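PDB 2X3H: K5 lyase from Enterobacteria phage k1-5, which acts as a phage tail-spike polysaccharide lyase, probably cleaving the K5 capsular glycosaminoglycan of its Escherichia coli host by beta-elimination. Local coordinates for residues 263-268 and 291-296; 315-320 and 347-352; 321-326 and 353-358; 327-332 and 361-366; 373-378 and 402-407. All coordinates share one frame; numbering follows the deposited sequence.

Contact 1: 263-268 and 291-296; sequences HVTYNG and AAVVAG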
# COMPACT_ATOMS: atom_id res chain seq x y z
N HIS A 263 -2.87 4.09 22.23
CA HIS A 263 -2.72 3.30 21.01
C HIS A 263 -3.69 3.94 20.01
O HIS A 263 -4.69 4.56 20.43
CB HIS A 263 -3.17 1.85 21.22
CG HIS A 263 -2.65 1.20 22.47
ND1 HIS A 263 -1.33 0.81 22.63
CD2 HIS A 263 -3.29 0.82 23.61
CE1 HIS A 263 -1.18 0.24 23.81
NE2 HIS A 263 -2.35 0.24 24.42
N VAL A 264 -3.42 3.84 18.71
CA VAL A 264 -4.35 4.40 17.73
C VAL A 264 -5.39 3.38 17.25
O VAL A 264 -6.59 3.62 17.40
CB VAL A 264 -3.65 5.12 16.56
CG1 VAL A 264 -4.69 5.71 15.59
CG2 VAL A 264 -2.80 6.23 17.11
N THR A 265 -4.94 2.25 16.69
CA THR A 265 -5.84 1.12 16.45
C THR A 265 -5.44 -0.05 17.35
O THR A 265 -4.25 -0.25 17.64
CB THR A 265 -5.89 0.68 14.97
OG1 THR A 265 -4.65 0.10 14.59
CG2 THR A 265 -6.21 1.87 14.07
N TYR A 266 -6.45 -0.80 17.79
CA TYR A 266 -6.24 -1.83 18.80
C TYR A 266 -7.10 -3.04 18.46
O TYR A 266 -8.31 -2.90 18.25
CB TYR A 266 -6.65 -1.27 20.18
CG TYR A 266 -6.22 -2.13 21.35
CD1 TYR A 266 -6.99 -3.21 21.77
CD2 TYR A 266 -5.02 -1.87 22.02
CE1 TYR A 266 -6.59 -4.01 22.84
CE2 TYR A 266 -4.62 -2.65 23.09
CZ TYR A 266 -5.40 -3.72 23.49
OH TYR A 266 -4.99 -4.51 24.56
N ASN A 267 -6.48 -4.22 18.37
CA ASN A 267 -7.24 -5.46 18.21
C ASN A 267 -7.20 -6.24 19.51
O ASN A 267 -6.14 -6.70 19.93
CB ASN A 267 -6.63 -6.32 17.10
CG ASN A 267 -6.90 -5.77 15.73
OD1 ASN A 267 -7.79 -4.94 15.55
ND2 ASN A 267 -6.13 -6.21 14.73
N GLY A 268 -8.35 -6.37 20.17
CA GLY A 268 -8.38 -7.03 21.47
C GLY A 268 -9.40 -8.14 21.56
O GLY A 268 -10.23 -8.31 20.68
N ALA A 291 1.88 2.76 21.37
CA ALA A 291 2.01 2.15 20.04
C ALA A 291 1.04 2.77 19.05
O ALA A 291 -0.04 3.23 19.43
CB ALA A 291 1.79 0.67 20.11
N ALA A 292 1.41 2.78 17.77
CA ALA A 292 0.45 3.18 16.74
C ALA A 292 -0.63 2.10 16.58
O ALA A 292 -1.82 2.40 16.63
CB ALA A 292 1.14 3.44 15.40
N VAL A 293 -0.19 0.86 16.41
CA VAL A 293 -1.11 -0.24 16.10
C VAL A 293 -0.80 -1.44 16.97
O VAL A 293 0.34 -1.90 17.03
CB VAL A 293 -0.95 -0.66 14.61
CG1 VAL A 293 -1.76 -1.93 14.33
CG2 VAL A 293 -1.38 0.46 13.69
N VAL A 294 -1.83 -1.96 17.64
CA VAL A 294 -1.72 -3.22 18.37
C VAL A 294 -2.49 -4.24 17.53
O VAL A 294 -3.73 -4.22 17.50
CB VAL A 294 -2.32 -3.09 19.80
CG1 VAL A 294 -2.32 -4.44 20.49
CG2 VAL A 294 -1.55 -2.05 20.64
N ALA A 295 -1.76 -5.08 16.79
CA ALA A 295 -2.37 -6.02 15.84
C ALA A 295 -3.11 -7.16 16.56
O ALA A 295 -4.00 -7.79 15.98
CB ALA A 295 -1.30 -6.60 14.87
N GLY A 296 -2.72 -7.42 17.81
CA GLY A 296 -3.41 -8.43 18.62
C GLY A 296 -2.98 -9.87 18.41
O GLY A 296 -1.95 -10.18 17.77
O HOH W 1 -5.09 -2.62 15.21
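Y266 and V294 stand side by side on neighbouring coils of a parallel beta-helix. V294 turns one methyl to each of two rings. Its CG1 lies over a face of the Y266 ring, 4.3 Å from the ring centroid. Its CG2 lies over a face of the H263 ring. Both are CH-pi contacts, so one valine packs against two aromatic side chains. V294 CG1 is anti to the backbone N (chi1 174°), which spreads the two methyls along the strand. F239, one coil back, meets the Y266 ring edge-to-face.

The coils pair in parallel register, T265 with V293 and Y266 with V294. V294 N bonds to T265 O at 3.0 Å, and N267 N bonds to V294 O. Before this the chain turns a corner. There A292 O takes two amides, V264 N at 3.0 Å and T265 N at 3.1 Å, so one carbonyl oxygen holds two successive amides at the bend. V293 faces the other side of the strand, inside the coil, where it packs on V306 and V321.

N267 can be followed outward. Its CB is 3.2 Å from A295 O. CG passes the same oxygen at 3.5 Å. ND2 then donates to it, with an N-H...O angle of 156°. The oxygen lies in the plane of the N267 amide, but ND2 sits above the plane of the A295 carbonyl. T265 OG1 is 3.4 Å from V293 CG2, and a bound water joins T265 OG1 (2.8 Å) to V294 O.

Contact 2: 315-320 and 347-352; sequences ARQAHG and RQTATI. Unlike the reference sequence in segment 347-352: R347 (reference Gly).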
# COMPACT_ATOMS: atom_id res chain seq x y z
N ALA A 315 5.87 9.18 25.84
CA ALA A 315 6.07 7.73 25.86
C ALA A 315 7.45 7.39 26.43
O ALA A 315 8.45 8.00 26.05
CB ALA A 315 5.96 7.18 24.44
N ARG A 316 7.51 6.40 27.31
CA ARG A 316 8.77 5.86 27.80
C ARG A 316 9.22 4.67 26.97
O ARG A 316 10.41 4.34 26.92
CB ARG A 316 8.65 5.45 29.27
CG ARG A 316 8.40 6.65 30.16
CD ARG A 316 9.68 7.46 30.30
NE ARG A 316 10.56 6.86 31.31
CZ ARG A 316 10.25 6.80 32.60
NH1 ARG A 316 9.09 7.29 33.02
NH2 ARG A 316 11.08 6.24 33.47
N GLN A 317 8.25 4.00 26.34
CA GLN A 317 8.52 2.88 25.44
C GLN A 317 7.72 3.09 24.16
O GLN A 317 6.52 2.79 24.11
CB GLN A 317 8.12 1.57 26.10
CG GLN A 317 8.91 1.22 27.35
CD GLN A 317 8.29 0.06 28.12
OE1 GLN A 317 7.07 -0.09 28.17
NE2 GLN A 317 9.14 -0.76 28.74
N ALA A 318 8.39 3.60 23.13
CA ALA A 318 7.73 3.95 21.88
C ALA A 318 7.71 2.75 20.94
O ALA A 318 8.75 2.13 20.70
CB ALA A 318 8.44 5.13 21.22
N HIS A 319 6.52 2.42 20.44
CA HIS A 319 6.35 1.30 19.49
C HIS A 319 5.66 1.73 18.20
O HIS A 319 4.80 2.60 18.20
CB HIS A 319 5.49 0.18 20.09
CG HIS A 319 6.06 -0.46 21.32
ND1 HIS A 319 5.97 0.12 22.57
CD2 HIS A 319 6.69 -1.64 21.49
CE1 HIS A 319 6.52 -0.69 23.46
NE2 HIS A 319 6.97 -1.76 22.83
N GLY A 320 6.02 1.06 17.09
CA GLY A 320 5.32 1.25 15.82
C GLY A 320 4.11 0.33 15.83
O GLY A 320 2.99 0.77 16.14
N ARG A 347 14.36 8.88 29.54
CA ARG A 347 14.82 7.87 28.58
C ARG A 347 13.62 7.29 27.85
O ARG A 347 12.57 7.07 28.45
CB ARG A 347 15.59 6.75 29.28
CG ARG A 347 16.82 7.23 30.04
CD ARG A 347 17.85 6.10 30.19
NE ARG A 347 18.55 5.84 28.93
CZ ARG A 347 18.23 4.87 28.08
NH1 ARG A 347 17.21 4.05 28.35
NH2 ARG A 347 18.92 4.72 26.95
N GLN A 348 13.78 7.04 26.55
CA GLN A 348 12.69 6.48 25.75
C GLN A 348 13.26 5.41 24.82
O GLN A 348 14.12 5.70 23.99
CB GLN A 348 12.00 7.58 24.96
CG GLN A 348 10.91 7.10 24.00
CD GLN A 348 10.45 8.22 23.10
OE1 GLN A 348 11.07 8.50 22.09
NE2 GLN A 348 9.36 8.87 23.48
N THR A 349 12.78 4.18 24.96
CA THR A 349 13.16 3.14 24.02
C THR A 349 12.28 3.19 22.79
O THR A 349 11.17 3.73 22.82
CB THR A 349 13.04 1.75 24.63
OG1 THR A 349 11.69 1.52 25.03
CG2 THR A 349 13.98 1.62 25.83
N ALA A 350 12.80 2.63 21.70
CA ALA A 350 12.08 2.56 20.43
C ALA A 350 12.03 1.11 19.96
O ALA A 350 13.00 0.36 20.09
CB ALA A 350 12.78 3.42 19.37
N THR A 351 10.87 0.72 19.41
CA THR A 351 10.70 -0.59 18.80
C THR A 351 9.71 -0.43 17.65
O THR A 351 8.53 -0.21 17.89
CB THR A 351 10.11 -1.60 19.82
OG1 THR A 351 10.97 -1.70 20.95
CG2 THR A 351 9.96 -2.98 19.18
N ILE A 352 10.16 -0.51 16.40
CA ILE A 352 9.23 -0.27 15.28
C ILE A 352 8.29 -1.45 15.03
O ILE A 352 7.15 -1.27 14.58
CB ILE A 352 9.98 0.18 13.98
CG1 ILE A 352 9.01 0.74 12.94
CG2 ILE A 352 10.80 -0.96 13.39
CD1 ILE A 352 9.69 1.58 11.88
O HOH W 2 10.22 0.56 22.70
O HOH W 3 9.61 -3.12 22.87
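Strands 317-319 and 349-351 run parallel, their axes 4.7 Å apart and inclined by 19°, with Q317, A318 and H319 level with T349, A350 and T351. The bonds alternate between the chains. T349 N donates to R316 O, A318 N to T349 O at 2.8 Å, T351 N to A318 O, and G320 N to T351 O.

Q348 extends this ladder with its side chain. CG is anti to the backbone N (chi1 176°) and the rest of the chain is extended. This lays the amide beside A315. NE2 donates to A315 O at 2.9 Å with an angle of 164°, and the oxygen lies in the amide plane. The flank of the same side chain meets A318, with CD 4.1 Å from A318 CB.

Such in-register pairing is that of successive coils in a parallel beta-helix. Here it lies next to a corner, at G320 and I352, beyond which the strands belong to another face.

On the side opposite A318, H319 and T351 lie alongside each other, H319 CD2 being 3.8 Å from T351 CB. The imidazole is fixed at both nitrogens: ND1 bonds to Y290 O, and NE2 pairs with R354 NH1. One water is 3.0 Å from H319 NE2 and 2.7 Å from T351 OG1. A second water donates to A318 O, binds the hydroxyls of T349 and T351, and sits over one face of the H319 ring, toward its rim. T349 OG1 also rests against Q317 CG at 3.6 Å.

Contact 3: 321-326 and 353-358; sequences VTVEGS and ARFIGT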
# COMPACT_ATOMS: atom_id res chain seq x y z
N VAL A 321 4.35 -0.95 15.53
CA VAL A 321 3.30 -1.97 15.55
C VAL A 321 3.71 -3.14 16.45
O VAL A 321 4.86 -3.56 16.43
CB VAL A 321 3.00 -2.50 14.11
CG1 VAL A 321 1.88 -3.55 14.14
CG2 VAL A 321 2.65 -1.36 13.17
N THR A 322 2.78 -3.64 17.26
CA THR A 322 3.02 -4.86 18.01
C THR A 322 2.09 -5.93 17.46
O THR A 322 1.00 -5.64 16.96
CB THR A 322 2.79 -4.68 19.53
OG1 THR A 322 1.38 -4.69 19.81
CG2 THR A 322 3.42 -3.36 20.02
N VAL A 323 2.54 -7.18 17.52
CA VAL A 323 1.70 -8.27 17.05
C VAL A 323 1.96 -9.50 17.91
O VAL A 323 3.13 -9.83 18.19
CB VAL A 323 1.92 -8.58 15.55
CG1 VAL A 323 3.40 -8.90 15.28
CG2 VAL A 323 1.02 -9.72 15.07
N GLU A 324 0.88 -10.17 18.30
CA GLU A 324 0.99 -11.37 19.14
C GLU A 324 0.56 -12.65 18.40
O GLU A 324 0.91 -13.77 18.80
CB GLU A 324 0.14 -11.20 20.39
CG GLU A 324 0.43 -12.24 21.46
CD GLU A 324 -0.08 -11.81 22.83
OE1 GLU A 324 -0.74 -10.74 22.91
OE2 GLU A 324 0.19 -12.54 23.81
N GLY A 325 -0.21 -12.47 17.33
CA GLY A 325 -0.82 -13.59 16.62
C GLY A 325 0.01 -14.13 15.47
O GLY A 325 1.24 -14.11 15.50
N SER A 326 -0.69 -14.61 14.43
CA SER A 326 -0.01 -15.34 13.34
C SER A 326 -0.49 -14.95 11.95
O SER A 326 -1.66 -14.60 11.75
CB SER A 326 -0.21 -16.83 13.52
OG SER A 326 -1.57 -17.14 13.39
N ALA A 353 8.78 -2.66 15.33
CA ALA A 353 7.95 -3.86 15.22
C ALA A 353 8.31 -4.79 16.38
O ALA A 353 9.48 -5.13 16.56
CB ALA A 353 8.18 -4.56 13.88
N ARG A 354 7.31 -5.18 17.15
CA ARG A 354 7.51 -6.05 18.31
C ARG A 354 6.68 -7.31 18.14
O ARG A 354 5.47 -7.23 17.97
CB ARG A 354 7.10 -5.32 19.60
CG ARG A 354 7.22 -6.16 20.85
CD ARG A 354 6.94 -5.33 22.11
NE ARG A 354 7.07 -6.11 23.34
CZ ARG A 354 7.02 -5.59 24.56
NH1 ARG A 354 6.86 -4.28 24.73
NH2 ARG A 354 7.13 -6.39 25.61
N PHE A 355 7.35 -8.46 18.18
CA PHE A 355 6.71 -9.75 17.98
C PHE A 355 6.59 -10.41 19.34
O PHE A 355 7.57 -10.91 19.90
CB PHE A 355 7.50 -10.58 16.96
CG PHE A 355 7.58 -9.90 15.61
CD1 PHE A 355 8.59 -9.00 15.34
CD2 PHE A 355 6.63 -10.13 14.63
CE1 PHE A 355 8.65 -8.34 14.10
CE2 PHE A 355 6.68 -9.49 13.40
CZ PHE A 355 7.70 -8.59 13.14
N ILE A 356 5.37 -10.36 19.86
CA ILE A 356 5.10 -10.69 21.25
C ILE A 356 4.84 -12.17 21.45
O ILE A 356 4.10 -12.79 20.70
CB ILE A 356 3.84 -9.96 21.74
CG1 ILE A 356 4.02 -8.44 21.66
CG2 ILE A 356 3.44 -10.41 23.15
CD1 ILE A 356 2.75 -7.65 21.93
N GLY A 357 5.45 -12.73 22.49
CA GLY A 357 5.12 -14.10 22.88
C GLY A 357 5.38 -15.12 21.79
O GLY A 357 6.52 -15.25 21.34
N THR A 358 4.33 -15.83 21.38
CA THR A 358 4.48 -16.87 20.36
C THR A 358 4.16 -16.37 18.95
O THR A 358 3.97 -17.17 18.02
CB THR A 358 3.59 -18.10 20.65
OG1 THR A 358 2.22 -17.69 20.75
CG2 THR A 358 4.01 -18.77 21.94
O HOH W 4 0.76 -16.50 18.40
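V321, T322 and V323 pair in parallel with A353, R354 and F355, joining two coils of the beta-helix just past a corner. The contact is a strand ladder with different side chains on its two faces. Three backbone bonds carry it: R354 N to V321 O, V323 N to R354 O, and I356 N to V323 O. The last is short and straight, 2.8 Å at 172°.

V321, V323, A353 and F355 point to the buried interior. With V323 CG1 between the backbone N and the carbonyl carbon (chi1 57°), that methyl is turned to the ring, 3.5 Å from F355 CD2. F378 of the next coil meets the F355 ring, with the planes at about 30°.

T322 and R354 occupy the outer side, and I356, just past the strand, points toward segment 321-326. I356 divides its branches between two residues. CD1 touches T322 CB at 3.8 Å, while CG2 lies against the E324 side chain, 3.8 Å from its CD. The R354 chain is fully extended and carries its guanidinium away from T322. NE forms a salt bridge with E379, and NH1 bonds to H319 NE2. These two partners fix the charged group from two neighbouring coils.

Past the strands a water bridges the two segments. It donates to E324 O at 2.8 Å and lies 3.0 Å from T358 OG1.

Contact 4: 327-332 and 361-366; sequences DNVINN and NNYASV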
# COMPACT_ATOMS: atom_id res chain seq x y z
N ASP A 327 0.42 -15.05 10.99
CA ASP A 327 0.10 -14.87 9.58
C ASP A 327 -0.49 -13.50 9.29
O ASP A 327 -1.30 -13.35 8.38
CB ASP A 327 -0.85 -15.97 9.10
CG ASP A 327 -0.25 -17.34 9.23
OD1 ASP A 327 0.80 -17.58 8.60
OD2 ASP A 327 -0.85 -18.19 9.94
N ASN A 328 -0.08 -12.49 10.07
CA ASN A 328 -0.46 -11.12 9.77
C ASN A 328 0.55 -10.42 8.88
O ASN A 328 1.71 -10.81 8.86
CB ASN A 328 -0.60 -10.33 11.06
CG ASN A 328 -1.66 -10.90 11.96
OD1 ASN A 328 -2.85 -10.74 11.70
ND2 ASN A 328 -1.24 -11.59 13.02
N VAL A 329 0.09 -9.40 8.16
CA VAL A 329 0.95 -8.64 7.27
C VAL A 329 0.91 -7.20 7.74
O VAL A 329 -0.17 -6.64 7.90
CB VAL A 329 0.43 -8.70 5.81
CG1 VAL A 329 1.18 -7.69 4.91
CG2 VAL A 329 0.52 -10.12 5.28
N ILE A 330 2.07 -6.61 7.97
CA ILE A 330 2.15 -5.23 8.44
C ILE A 330 3.03 -4.49 7.44
O ILE A 330 4.25 -4.64 7.44
CB ILE A 330 2.77 -5.19 9.87
CG1 ILE A 330 1.92 -6.01 10.85
CG2 ILE A 330 2.93 -3.75 10.35
CD1 ILE A 330 2.74 -6.64 11.95
N ASN A 331 2.41 -3.73 6.55
CA ASN A 331 3.14 -3.11 5.44
C ASN A 331 3.33 -1.60 5.64
O ASN A 331 2.40 -0.89 6.00
CB ASN A 331 2.44 -3.40 4.10
CG ASN A 331 3.39 -3.23 2.89
OD1 ASN A 331 3.14 -2.40 2.02
ND2 ASN A 331 4.47 -4.01 2.84
N ASN A 332 4.55 -1.15 5.42
CA ASN A 332 4.89 0.28 5.40
C ASN A 332 4.62 1.00 6.72
O ASN A 332 3.75 1.87 6.79
CB ASN A 332 4.14 1.00 4.27
CG ASN A 332 4.61 0.57 2.90
OD1 ASN A 332 3.90 0.77 1.91
ND2 ASN A 332 5.79 -0.03 2.83
N ASN A 361 4.98 -16.37 11.92
CA ASN A 361 4.63 -16.33 10.52
C ASN A 361 4.08 -14.98 10.07
O ASN A 361 3.29 -14.91 9.12
CB ASN A 361 3.66 -17.48 10.17
CG ASN A 361 4.35 -18.85 10.22
OD1 ASN A 361 5.10 -19.22 9.30
ND2 ASN A 361 4.10 -19.61 11.30
N ASN A 362 4.51 -13.92 10.75
CA ASN A 362 4.12 -12.55 10.38
C ASN A 362 5.14 -11.91 9.45
O ASN A 362 6.28 -12.36 9.37
CB ASN A 362 3.95 -11.69 11.62
CG ASN A 362 2.90 -12.24 12.57
OD1 ASN A 362 1.69 -12.15 12.29
ND2 ASN A 362 3.34 -12.78 13.71
N TYR A 363 4.70 -10.86 8.76
CA TYR A 363 5.58 -10.08 7.88
C TYR A 363 5.49 -8.62 8.31
O TYR A 363 4.38 -8.14 8.58
CB TYR A 363 5.12 -10.19 6.42
CG TYR A 363 5.84 -9.24 5.48
CD1 TYR A 363 7.04 -9.60 4.89
CD2 TYR A 363 5.31 -7.99 5.19
CE1 TYR A 363 7.72 -8.73 4.03
CE2 TYR A 363 5.97 -7.11 4.32
CZ TYR A 363 7.17 -7.49 3.75
OH TYR A 363 7.82 -6.60 2.91
N ALA A 364 6.61 -7.89 8.33
CA ALA A 364 6.54 -6.43 8.53
C ALA A 364 7.53 -5.74 7.62
O ALA A 364 8.68 -6.17 7.52
CB ALA A 364 6.85 -6.08 9.99
N SER A 365 7.10 -4.66 6.97
CA SER A 365 8.05 -3.81 6.23
C SER A 365 8.09 -2.45 6.91
O SER A 365 7.05 -1.82 7.12
CB SER A 365 7.68 -3.70 4.75
OG SER A 365 6.36 -3.20 4.57
N VAL A 366 9.30 -2.01 7.26
CA VAL A 366 9.46 -0.92 8.20
C VAL A 366 10.53 0.10 7.82
O VAL A 366 11.50 -0.25 7.13
CB VAL A 366 9.76 -1.46 9.62
CG1 VAL A 366 8.62 -2.40 10.07
CG2 VAL A 366 11.10 -2.16 9.64
O HOH W 5 2.62 -13.07 6.99
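N328 and N362 lie side by side with their amides nearly coplanar, 7° apart. N362 OD1 accepts two hydrogens from the same residue, N328 N at 2.9 Å and N328 ND2 at 3.1 Å. This double grip fixes the rotation of the N362 amide. Next to it, D327 OD1 rests against N361 CB at 3.3 Å. A water donates to both N328 O and N361 O.

The strands 329-332 and 363-366 then run parallel. Y363 N bonds to N328 O, I330 N to Y363 O at 2.8 Å, and S365 N to I330 O. S365 OG lies between the backbone N and the carbonyl carbon (chi1 57°). In that position it takes the amide hydrogen of N332 at 2.9 Å, adding a side-chain bond to the ladder. I330 and A364 meet on the inner side, CB to CB at 4.2 Å, while V329 CG1 touches Y363 CD2 on the other.

The next shell holds these groups in place. N328 OD1 accepts from N301 N, one coil back, and N362 ND2 bonds to G325 O. Y363 OH bonds to E388. Its ring meets F367 of the second subunit edge-to-face, and D327 forms a salt bridge with R394 of that subunit. The outer side of this contact is therefore part of the trimer interface.

D327 and N361 have positive phi, each followed by an asparagine whose OD1 takes a backbone amide of the preceding coil. This repeat is consistent with an asparagine ladder at a turn of a parallel beta-helix.

Contact 5: 373-378 and 402-407; sequences TGVITF and ASTIDG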
# COMPACT_ATOMS: atom_id res chain seq x y z
N THR A 373 18.36 3.47 19.32
CA THR A 373 19.00 2.22 18.89
C THR A 373 18.05 1.04 18.64
O THR A 373 18.34 0.19 17.80
CB THR A 373 20.09 1.76 19.86
OG1 THR A 373 19.50 1.47 21.13
CG2 THR A 373 21.14 2.86 20.02
N GLY A 374 16.93 0.99 19.34
CA GLY A 374 16.02 -0.14 19.19
C GLY A 374 15.27 -0.08 17.88
O GLY A 374 14.79 0.98 17.48
N VAL A 375 15.15 -1.23 17.21
CA VAL A 375 14.37 -1.31 15.97
C VAL A 375 13.40 -2.50 16.02
O VAL A 375 12.19 -2.31 16.03
CB VAL A 375 15.27 -1.40 14.70
CG1 VAL A 375 14.39 -1.47 13.45
CG2 VAL A 375 16.22 -0.20 14.61
N ILE A 376 13.93 -3.73 16.07
CA ILE A 376 13.07 -4.93 16.10
C ILE A 376 13.18 -5.67 17.42
O ILE A 376 14.29 -5.81 17.96
CB ILE A 376 13.45 -5.90 14.95
CG1 ILE A 376 13.32 -5.20 13.60
CG2 ILE A 376 12.56 -7.13 14.94
CD1 ILE A 376 14.14 -5.86 12.48
N THR A 377 12.04 -6.15 17.94
CA THR A 377 12.06 -7.06 19.10
C THR A 377 11.36 -8.36 18.75
O THR A 377 10.17 -8.35 18.42
CB THR A 377 11.38 -6.44 20.35
OG1 THR A 377 12.12 -5.28 20.79
CG2 THR A 377 11.30 -7.46 21.47
N PHE A 378 12.11 -9.46 18.82
CA PHE A 378 11.57 -10.81 18.65
C PHE A 378 11.57 -11.41 20.05
O PHE A 378 12.65 -11.66 20.61
CB PHE A 378 12.48 -11.68 17.77
CG PHE A 378 12.56 -11.25 16.33
CD1 PHE A 378 11.42 -11.19 15.54
CD2 PHE A 378 13.79 -10.99 15.76
CE1 PHE A 378 11.49 -10.83 14.20
CE2 PHE A 378 13.88 -10.63 14.41
CZ PHE A 378 12.73 -10.55 13.64
N ALA A 402 24.17 -4.11 19.24
CA ALA A 402 23.43 -5.30 19.67
C ALA A 402 21.97 -4.97 20.00
O ALA A 402 21.16 -5.87 20.18
CB ALA A 402 24.11 -5.97 20.86
N SER A 403 21.65 -3.68 20.07
CA SER A 403 20.29 -3.24 20.40
C SER A 403 19.34 -3.18 19.21
O SER A 403 18.11 -3.20 19.39
CB SER A 403 20.34 -1.88 21.08
OG SER A 403 20.95 -2.00 22.35
N THR A 404 19.88 -3.12 18.00
CA THR A 404 19.03 -2.98 16.81
C THR A 404 18.03 -4.13 16.70
O THR A 404 16.84 -3.91 16.44
CB THR A 404 19.87 -2.87 15.52
OG1 THR A 404 20.80 -1.79 15.65
CG2 THR A 404 18.96 -2.64 14.30
N ILE A 405 18.53 -5.35 16.89
CA ILE A 405 17.66 -6.53 16.89
C ILE A 405 17.69 -7.17 18.27
O ILE A 405 18.67 -7.82 18.63
CB ILE A 405 18.11 -7.56 15.82
CG1 ILE A 405 18.11 -6.92 14.42
CG2 ILE A 405 17.22 -8.79 15.86
CD1 ILE A 405 18.80 -7.76 13.40
N ASP A 406 16.62 -6.97 19.04
CA ASP A 406 16.50 -7.59 20.34
C ASP A 406 15.88 -8.97 20.13
O ASP A 406 14.83 -9.09 19.52
CB ASP A 406 15.63 -6.72 21.26
CG ASP A 406 15.61 -7.22 22.69
OD1 ASP A 406 16.38 -8.15 22.99
OD2 ASP A 406 14.85 -6.66 23.51
N GLY A 407 16.53 -10.02 20.61
CA GLY A 407 16.05 -11.37 20.37
C GLY A 407 16.74 -11.98 19.16
O GLY A 407 16.19 -12.85 18.49
O HOH W 6 19.98 0.74 15.86
O HOH W 7 15.44 -3.61 19.23
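I376 and I405 are level on adjacent coils of the beta-helix, and the contact is tight around them. Three nearly linear backbone bonds join the chains. I376 N donates to T404 O at 171°, D406 N to I376 O at 2.8 Å, and F378 N to D406 O at 172°. F378 packs beside I405, with CD2 4.1 Å from I405 CG2. One face of the same ring is covered toward its rim by I376 CG2. I376, F378 and I405 all touch V420, which lies on strand 419-422, further along the same coil as I405. Just before the paired residues, V375 and T404 lie alongside each other, their CG2 methyls 3.7 Å apart.

Toward the T373 and S403 end the pairing weakens. The bond from V375 N to T404 O is weak, and a water also accepts from V375 N at 3.1 Å. T373 and S403 touch by T373 OG1 against S403 CB at 3.5 Å. Another water links T373 O and T404 OG1. On the exposed strand face T377 and D406 lie alongside each other, with T377 OG1 3.8 Å from D406 CB. D406 CG is anti to the backbone N (chi1 -173°), and OD2 is 4.1 Å from T377 OG1.

The firm hydrogen bonds across the contact are thus all between backbones, beside an apolar inner face. T373, S403, T377 and D406 meet by van der Waals contact, and waters bridge the T373 and S403 end.

Overall arrangement
All five contacts join coils of one parallel beta-helix. Contacts 2, 3 and 4 link the same pair of coils in turn. Contact 2 runs into contact 3 around the corner at G320 and I352, their centres 15 Å apart, and contact 4 follows after the loops, its centre 10 Å from that of contact 3. Contact 1 lies on the preceding side: A295 N bonds to T322 O at 2.8 Å. Contact 5 lies on the following side, where F355 N bonds to T377 O at 2.8 Å. The centres of contacts 1 and 5 are 20 Å apart, and their nearest atoms about 12 Å. Of the five, contact 4 alone meets other subunits.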